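Local coordinates for protein adenosine deaminase 1 (PDB 3RYS) that probably catalyses the zinc-dependent hydrolytic deamination of adenine to hypoxanthine, a step of purine salvage and nitrogen catabolism, at residues T8-L20 with D330-P342. Residues are numbered along the deposited sequence; the frame is centred on the assembly and turned at random.
Sequences TTSTAPPVAELHL and DEVTEWVKASVTP. With ZN (zinc ion), chain C.
Trp335 donates its indole N-H to the hydroxyl of Thr11: NE1 and OG1 are 3.2 Å apart and the N-H...O angle is 167°, so the bond is nearly straight, and the oxygen lies at the indole's edge, near the ring plane. Thr11 OG1 is gripped a second time by Thr9 OG1, 2.7 Å away, either hydroxyl being a possible donor. Ala12 O also comes near NE1, but at too poor an angle to bond. With CG of Trp335 anti to the backbone N (chi1 176°), the ring stands out from its helix to meet the N-terminal segment. Pro13 lies across one face, its CB 3.7 Å from the centroid of the six-membered ring and 6° off the normal, a CH-pi contact; Thr9 CG2 meets Trp335 CZ2 obliquely at 3.5 Å. Pro14 also packs obliquely, its CD 3.6 Å from Trp335 CB. Cut back to an alanine, Trp335 would lose the whole indole, which would probably leave Thr11 OG1 with Thr9 OG1 alone of these two partners and open a gap beside Pro13.

Adenosine deaminases are metal-dependent TIM-barrel hydrolases, and here the chain leading into the first barrel strand, 15-17, is strapped along the last helix, 322-339. The chain runs on from the strand to His19, whose NE2 binds zinc together with His21, His199 and Asp280; the packing against the helix lies at the far end of the segment from the metal.

Near the chain ends, Thr8 N donates to Thr341 OG1 at 3.1 Å, with a second, weak bond to Ser339 O. Beside Pro14, the carboxylate of Glu331 spends its charge elsewhere: OE2 forms a salt bridge with Arg96 NE, and Pro14 CB merely touches that oxygen, at 4.0 Å.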
ATOM      1  N   THR A   8       0.360  22.645  19.287  1.00 28.09           N
ATOM      2  CA  THR A   8       0.962  21.317  19.166  1.00 27.94           C
ATOM      3  C   THR A   8      -0.070  20.185  19.321  1.00 33.21           C
ATOM      4  O   THR A   8      -1.063  20.323  20.050  1.00 27.58           O
ATOM      5  CB  THR A   8       2.099  21.115  20.192  1.00 27.34           C
ATOM      6  OG1 THR A   8       1.554  21.027  21.518  1.00 28.29           O
ATOM      7  CG2 THR A   8       3.088  22.277  20.136  1.00 23.58           C
ATOM      8  N   THR A   9       0.165  19.069  18.633  1.00 29.45           N
ATOM      9  CA  THR A   9      -0.723  17.910  18.733  1.00 28.58           C
ATOM     10  C   THR A   9       0.084  16.612  18.747  1.00 24.54           C
ATOM     11  O   THR A   9       1.192  16.557  18.219  1.00 28.36           O
ATOM     12  CB  THR A   9      -1.769  17.878  17.575  1.00 28.01           C
ATOM     13  OG1 THR A   9      -2.719  16.828  17.799  1.00 26.07           O
ATOM     14  CG2 THR A   9      -1.089  17.664  16.227  1.00 22.86           C
ATOM     15  N   SER A  10      -0.463  15.574  19.371  1.00 27.32           N
ATOM     16  CA  SER A  10       0.142  14.245  19.314  1.00 27.83           C
ATOM     17  C   SER A  10      -0.734  13.295  18.507  1.00 29.83           C
ATOM     18  O   SER A  10      -0.447  12.100  18.415  1.00 26.95           O
ATOM     19  CB  SER A  10       0.370  13.680  20.715  1.00 20.19           C
ATOM     20  OG  SER A  10       1.435  14.348  21.360  1.00 25.54           O
ATOM     21  N   THR A  11      -1.800  13.836  17.925  1.00 24.32           N
ATOM     22  CA  THR A  11      -2.720  13.049  17.115  1.00 25.78           C
ATOM     23  C   THR A  11      -2.296  13.048  15.649  1.00 24.09           C
ATOM     24  O   THR A  11      -1.568  13.932  15.202  1.00 23.49           O
ATOM     25  CB  THR A  11      -4.153  13.590  17.220  1.00 27.18           C
ATOM     26  OG1 THR A  11      -4.226  14.881  16.597  1.00 24.48           O
ATOM     27  CG2 THR A  11      -4.569  13.707  18.682  1.00 23.65           C
ATOM     28  N   ALA A  12      -2.751  12.040  14.910  1.00 24.20           N
ATOM     29  CA  ALA A  12      -2.467  11.937  13.486  1.00 20.34           C
ATOM     30  C   ALA A  12      -3.493  12.753  12.720  1.00 21.21           C
ATOM     31  O   ALA A  12      -4.597  12.982  13.215  1.00 22.83           O
ATOM     32  CB  ALA A  12      -2.511  10.488  13.044  1.00 18.25           C
ATOM     33  N   PRO A  13      -3.132  13.196  11.507  1.00 21.52           N
ATOM     34  CA  PRO A  13      -4.010  14.006  10.655  1.00 19.97           C
ATOM     35  C   PRO A  13      -5.002  13.126   9.918  1.00 19.20           C
ATOM     36  O   PRO A  13      -4.778  11.918   9.821  1.00 19.31           O
ATOM     37  CB  PRO A  13      -3.043  14.621   9.631  1.00 21.27           C
ATOM     38  CG  PRO A  13      -1.650  14.173  10.034  1.00 23.08           C
ATOM     39  CD  PRO A  13      -1.830  12.951  10.873  1.00 19.64           C
ATOM     40  N   PRO A  14      -6.086  13.717   9.397  1.00 19.40           N
ATOM     41  CA  PRO A  14      -6.996  12.979   8.521  1.00 15.81           C
ATOM     42  C   PRO A  14      -6.280  12.734   7.202  1.00 15.55           C
ATOM     43  O   PRO A  14      -5.894  13.702   6.555  1.00 17.64           O
ATOM     44  CB  PRO A  14      -8.152  13.963   8.300  1.00 16.14           C
ATOM     45  CG  PRO A  14      -7.953  15.062   9.284  1.00 19.04           C
ATOM     46  CD  PRO A  14      -6.493  15.120   9.555  1.00 21.15           C
ATOM     47  N   VAL A  15      -6.091  11.476   6.816  1.00 13.10           N
ATOM     48  CA  VAL A  15      -5.337  11.175   5.602  1.00 15.85           C
ATOM     49  C   VAL A  15      -6.063  10.190   4.710  1.00 15.62           C
ATOM     50  O   VAL A  15      -7.100   9.636   5.085  1.00 14.33           O
ATOM     51  CB  VAL A  15      -3.957  10.549   5.917  1.00 15.05           C
ATOM     52  CG1 VAL A  15      -3.151  11.442   6.854  1.00 14.93           C
ATOM     53  CG2 VAL A  15      -4.134   9.152   6.505  1.00 13.43           C
ATOM     54  N   ALA A  16      -5.500   9.979   3.526  1.00 13.98           N
ATOM     55  CA  ALA A  16      -5.875   8.844   2.696  1.00 15.43           C
ATOM     56  C   ALA A  16      -4.674   7.910   2.571  1.00 14.28           C
ATOM     57  O   ALA A  16      -3.569   8.358   2.283  1.00 15.78           O
ATOM     58  CB  ALA A  16      -6.334   9.311   1.334  1.00 12.96           C
ATOM     59  N   GLU A  17      -4.876   6.620   2.808  1.00 13.82           N
ATOM     60  CA  GLU A  17      -3.808   5.653   2.568  1.00 14.94           C
ATOM     61  C   GLU A  17      -3.929   5.065   1.157  1.00 13.83           C
ATOM     62  O   GLU A  17      -4.913   4.399   0.829  1.00 11.49           O
ATOM     63  CB  GLU A  17      -3.791   4.554   3.637  1.00 13.50           C
ATOM     64  CG  GLU A  17      -2.509   3.726   3.639  1.00 13.17           C
ATOM     65  CD  GLU A  17      -2.285   2.963   4.941  1.00 13.48           C
ATOM     66  OE1 GLU A  17      -3.272   2.668   5.645  1.00 13.66           O
ATOM     67  OE2 GLU A  17      -1.115   2.661   5.260  1.00 12.19           O
ATOM     68  N   LEU A  18      -2.925   5.336   0.328  1.00 12.67           N
ATOM     69  CA  LEU A  18      -2.951   4.948  -1.075  1.00 14.31           C
ATOM     70  C   LEU A  18      -2.058   3.744  -1.359  1.00 14.50           C
ATOM     71  O   LEU A  18      -2.164   3.110  -2.410  1.00 14.60           O
ATOM     72  CB  LEU A  18      -2.514   6.122  -1.952  1.00 16.17           C
ATOM     73  CG  LEU A  18      -3.276   7.436  -1.788  1.00 15.18           C
ATOM     74  CD1 LEU A  18      -2.732   8.484  -2.750  1.00 14.58           C
ATOM     75  CD2 LEU A  18      -4.765   7.224  -1.998  1.00 13.98           C
ATOM     76  N   HIS A  19      -1.169   3.443  -0.419  1.00 13.65           N
ATOM     77  CA  HIS A  19      -0.217   2.350  -0.572  1.00 13.58           C
ATOM     78  C   HIS A  19      -0.354   1.393   0.610  1.00 13.61           C
ATOM     79  O   HIS A  19       0.197   1.638   1.688  1.00 12.33           O
ATOM     80  CB  HIS A  19       1.208   2.904  -0.648  1.00 10.30           C
ATOM     81  CG  HIS A  19       2.250   1.873  -0.954  1.00 11.82           C
ATOM     82  ND1 HIS A  19       3.411   2.169  -1.636  1.00 14.15           N
ATOM     83  CD2 HIS A  19       2.306   0.550  -0.674  1.00 11.57           C
ATOM     84  CE1 HIS A  19       4.142   1.075  -1.757  1.00 10.88           C
ATOM     85  NE2 HIS A  19       3.490   0.078  -1.185  1.00 11.28           N
ATOM     86  N   LEU A  20      -1.095   0.309   0.408  1.00 10.95           N
ATOM     87  CA  LEU A  20      -1.346  -0.646   1.478  1.00 10.70           C
ATOM     88  C   LEU A  20      -1.797  -2.003   0.964  1.00 11.72           C
ATOM     89  O   LEU A  20      -2.779  -2.105   0.229  1.00 12.10           O
ATOM     90  CB  LEU A  20      -2.392  -0.107   2.447  1.00 10.66           C
ATOM     91  CG  LEU A  20      -2.782  -1.157   3.485  1.00 10.99           C
ATOM     92  CD1 LEU A  20      -2.661  -0.580   4.880  1.00 13.31           C
ATOM     93  CD2 LEU A  20      -4.175  -1.740   3.227  1.00  9.41           C
ATOM     94  N   ASP A 330     -10.921  19.671   3.614  1.00 21.76           N
ATOM     95  CA  ASP A 330     -11.390  20.629   4.609  1.00 23.20           C
ATOM     96  C   ASP A 330     -11.127  20.124   6.022  1.00 20.72           C
ATOM     97  O   ASP A 330     -10.993  20.909   6.959  1.00 19.80           O
ATOM     98  CB  ASP A 330     -12.878  20.933   4.417  1.00 20.61           C
ATOM     99  CG  ASP A 330     -13.128  21.935   3.305  1.00 23.88           C
ATOM    100  OD1 ASP A 330     -12.183  22.668   2.937  1.00 25.43           O
ATOM    101  OD2 ASP A 330     -14.271  21.995   2.800  1.00 30.47           O
ATOM    102  N   GLU A 331     -11.099  18.836   6.150  1.00 20.10           N
ATOM    103  CA  GLU A 331     -10.800  18.166   7.347  1.00 21.20           C
ATOM    104  C   GLU A 331      -9.375  18.330   7.755  1.00 21.18           C
ATOM    105  O   GLU A 331      -9.126  18.412   8.901  1.00 20.60           O
ATOM    106  CB  GLU A 331     -11.155  16.717   7.179  1.00 21.69           C
ATOM    107  CG  GLU A 331     -12.360  16.334   7.899  1.00 20.56           C
ATOM    108  CD  GLU A 331     -12.859  14.984   7.564  1.00 25.77           C
ATOM    109  OE1 GLU A 331     -13.991  14.858   7.146  1.00 23.13           O
ATOM    110  OE2 GLU A 331     -12.150  14.041   7.761  1.00 23.86           O
ATOM    111  N   VAL A 332      -8.451  18.385   6.818  1.00 18.96           N
ATOM    112  CA  VAL A 332      -7.084  18.563   7.181  1.00 25.69           C
ATOM    113  C   VAL A 332      -6.775  19.972   7.556  1.00 22.26           C
ATOM    114  O   VAL A 332      -5.998  20.196   8.455  1.00 23.96           O
ATOM    115  CB  VAL A 332      -6.043  17.917   6.214  1.00 23.22           C
ATOM    116  CG1 VAL A 332      -6.595  17.423   5.040  1.00 23.37           C
ATOM    117  CG2 VAL A 332      -4.910  18.769   5.956  1.00 18.17           C
ATOM    118  N   THR A 333      -7.440  20.898   6.898  1.00 21.58           N
ATOM    119  CA  THR A 333      -7.525  22.271   7.327  1.00 26.05           C
ATOM    120  C   THR A 333      -8.046  22.487   8.737  1.00 28.69           C
ATOM    121  O   THR A 333      -7.507  23.254   9.443  1.00 28.50           O
ATOM    122  CB  THR A 333      -8.400  23.117   6.432  1.00 29.43           C
ATOM    123  OG1 THR A 333      -7.989  23.004   5.084  1.00 31.77           O
ATOM    124  CG2 THR A 333      -8.277  24.539   6.834  1.00 28.26           C
ATOM    125  N   GLU A 334      -9.098  21.813   9.138  1.00 24.73           N
ATOM    126  CA  GLU A 334      -9.517  21.882  10.494  1.00 27.45           C
ATOM    127  C   GLU A 334      -8.504  21.304  11.420  1.00 25.72           C
ATOM    128  O   GLU A 334      -8.209  21.866  12.405  1.00 31.92           O
ATOM    129  CB  GLU A 334     -10.848  21.196  10.691  1.00 28.84           C
ATOM    130  CG  GLU A 334     -12.029  21.997  10.317  1.00 32.72           C
ATOM    131  CD  GLU A 334     -11.909  23.467  10.599  1.00 43.46           C
ATOM    132  OE1 GLU A 334     -11.931  23.863  11.769  1.00 37.52           O
ATOM    133  OE2 GLU A 334     -11.817  24.239   9.637  1.00 42.87           O
ATOM    134  N   TRP A 335      -7.976  20.157  11.109  1.00 24.23           N
ATOM    135  CA  TRP A 335      -7.010  19.508  11.989  1.00 24.20           C
ATOM    136  C   TRP A 335      -5.826  20.425  12.287  1.00 27.06           C
ATOM    137  O   TRP A 335      -5.362  20.504  13.421  1.00 27.66           O
ATOM    138  CB  TRP A 335      -6.522  18.188  11.388  1.00 21.25           C
ATOM    139  CG  TRP A 335      -5.458  17.524  12.206  1.00 22.46           C
ATOM    140  CD1 TRP A 335      -5.638  16.767  13.324  1.00 20.90           C
ATOM    141  CD2 TRP A 335      -4.043  17.559  11.967  1.00 24.96           C
ATOM    142  NE1 TRP A 335      -4.424  16.329  13.800  1.00 24.21           N
ATOM    143  CE2 TRP A 335      -3.430  16.801  12.986  1.00 25.91           C
ATOM    144  CE3 TRP A 335      -3.238  18.164  10.996  1.00 19.90           C
ATOM    145  CZ2 TRP A 335      -2.044  16.626  13.058  1.00 24.16           C
ATOM    146  CZ3 TRP A 335      -1.864  17.991  11.069  1.00 22.90           C
ATOM    147  CH2 TRP A 335      -1.282  17.229  12.093  1.00 24.17           C
ATOM    148  N   VAL A 336      -5.346  21.122  11.262  1.00 26.34           N
ATOM    149  CA  VAL A 336      -4.229  22.047  11.417  1.00 26.13           C
ATOM    150  C   VAL A 336      -4.566  23.201  12.354  1.00 28.75           C
ATOM    151  O   VAL A 336      -3.787  23.534  13.247  1.00 29.75           O
ATOM    152  CB  VAL A 336      -3.801  22.631  10.064  1.00 24.25           C
ATOM    153  CG1 VAL A 336      -2.732  23.696  10.258  1.00 20.22           C
ATOM    154  CG2 VAL A 336      -3.308  21.528   9.160  1.00 23.27           C
ATOM    155  N   LYS A 337      -5.739  23.762  12.197  1.00 27.03           N
ATOM    156  CA  LYS A 337      -6.158  24.861  12.999  1.00 28.04           C
ATOM    157  C   LYS A 337      -6.387  24.494  14.412  1.00 26.90           C
ATOM    158  O   LYS A 337      -6.144  25.258  15.287  1.00 32.20           O
ATOM    159  CB  LYS A 337      -7.436  25.409  12.454  1.00 28.87           C
ATOM    160  CG  LYS A 337      -7.273  26.274  11.328  1.00 27.98           C
ATOM    161  CD  LYS A 337      -8.570  26.641  10.859  1.00 30.46           C
ATOM    162  CE  LYS A 337      -8.501  27.108   9.475  1.00 35.42           C
ATOM    163  NZ  LYS A 337      -9.506  28.120   9.240  1.00 42.29           N
ATOM    164  N   ALA A 338      -6.877  23.307  14.620  1.00 25.69           N
ATOM    165  CA  ALA A 338      -7.070  22.802  15.942  1.00 34.44           C
ATOM    166  C   ALA A 338      -5.775  22.332  16.599  1.00 34.89           C
ATOM    167  O   ALA A 338      -5.710  22.138  17.768  1.00 34.04           O
ATOM    168  CB  ALA A 338      -8.028  21.701  15.887  1.00 31.58           C
ATOM    169  N   SER A 339      -4.739  22.170  15.817  1.00 33.53           N
ATOM    170  CA  SER A 339      -3.568  21.452  16.209  1.00 32.00           C
ATOM    171  C   SER A 339      -2.343  22.289  16.363  1.00 36.10           C
ATOM    172  O   SER A 339      -1.320  21.778  16.658  1.00 37.79           O
ATOM    173  CB  SER A 339      -3.261  20.384  15.168  1.00 28.55           C
ATOM    174  OG  SER A 339      -3.921  19.203  15.462  1.00 32.56           O
ATOM    175  N   VAL A 340      -2.412  23.579  16.136  1.00 37.61           N
ATOM    176  CA  VAL A 340      -1.224  24.386  16.354  1.00 38.18           C
ATOM    177  C   VAL A 340      -1.379  25.183  17.602  1.00 38.64           C
ATOM    178  O   VAL A 340      -2.492  25.492  17.991  1.00 43.48           O
ATOM    179  CB  VAL A 340      -0.923  25.333  15.229  1.00 37.50           C
ATOM    180  CG1 VAL A 340      -0.640  24.589  13.963  1.00 32.70           C
ATOM    181  CG2 VAL A 340      -1.997  26.361  15.081  1.00 30.06           C
ATOM    182  N   THR A 341      -0.243  25.504  18.219  1.00 40.54           N
ATOM    183  CA  THR A 341      -0.181  26.215  19.496  1.00 40.59           C
ATOM    184  C   THR A 341      -0.645  27.629  19.393  1.00 35.57           C
ATOM    185  O   THR A 341      -0.161  28.353  18.598  1.00 36.73           O
ATOM    186  CB  THR A 341       1.242  26.295  20.028  1.00 36.28           C
ATOM    187  OG1 THR A 341       2.011  25.247  19.483  1.00 37.92           O
ATOM    188  CG2 THR A 341       1.253  26.209  21.518  1.00 28.72           C
ATOM    189  N   PRO A 342      -1.566  28.014  20.235  1.00 34.84           N
ATOM    190  CA  PRO A 342      -2.097  29.367  20.211  1.00 33.70           C
ATOM    191  C   PRO A 342      -1.029  30.439  20.255  1.00 33.25           C
ATOM    192  O   PRO A 342      -0.114  30.372  21.044  1.00 33.64           O
ATOM    193  CB  PRO A 342      -2.976  29.409  21.454  1.00 30.98           C
ATOM    194  CG  PRO A 342      -3.317  28.049  21.723  1.00 33.38           C
ATOM    195  CD  PRO A 342      -2.235  27.172  21.234  1.00 33.32           C
TER
HETATM  196 ZN    ZN C 344       4.300  -2.083  -1.128  1.00 17.39          ZN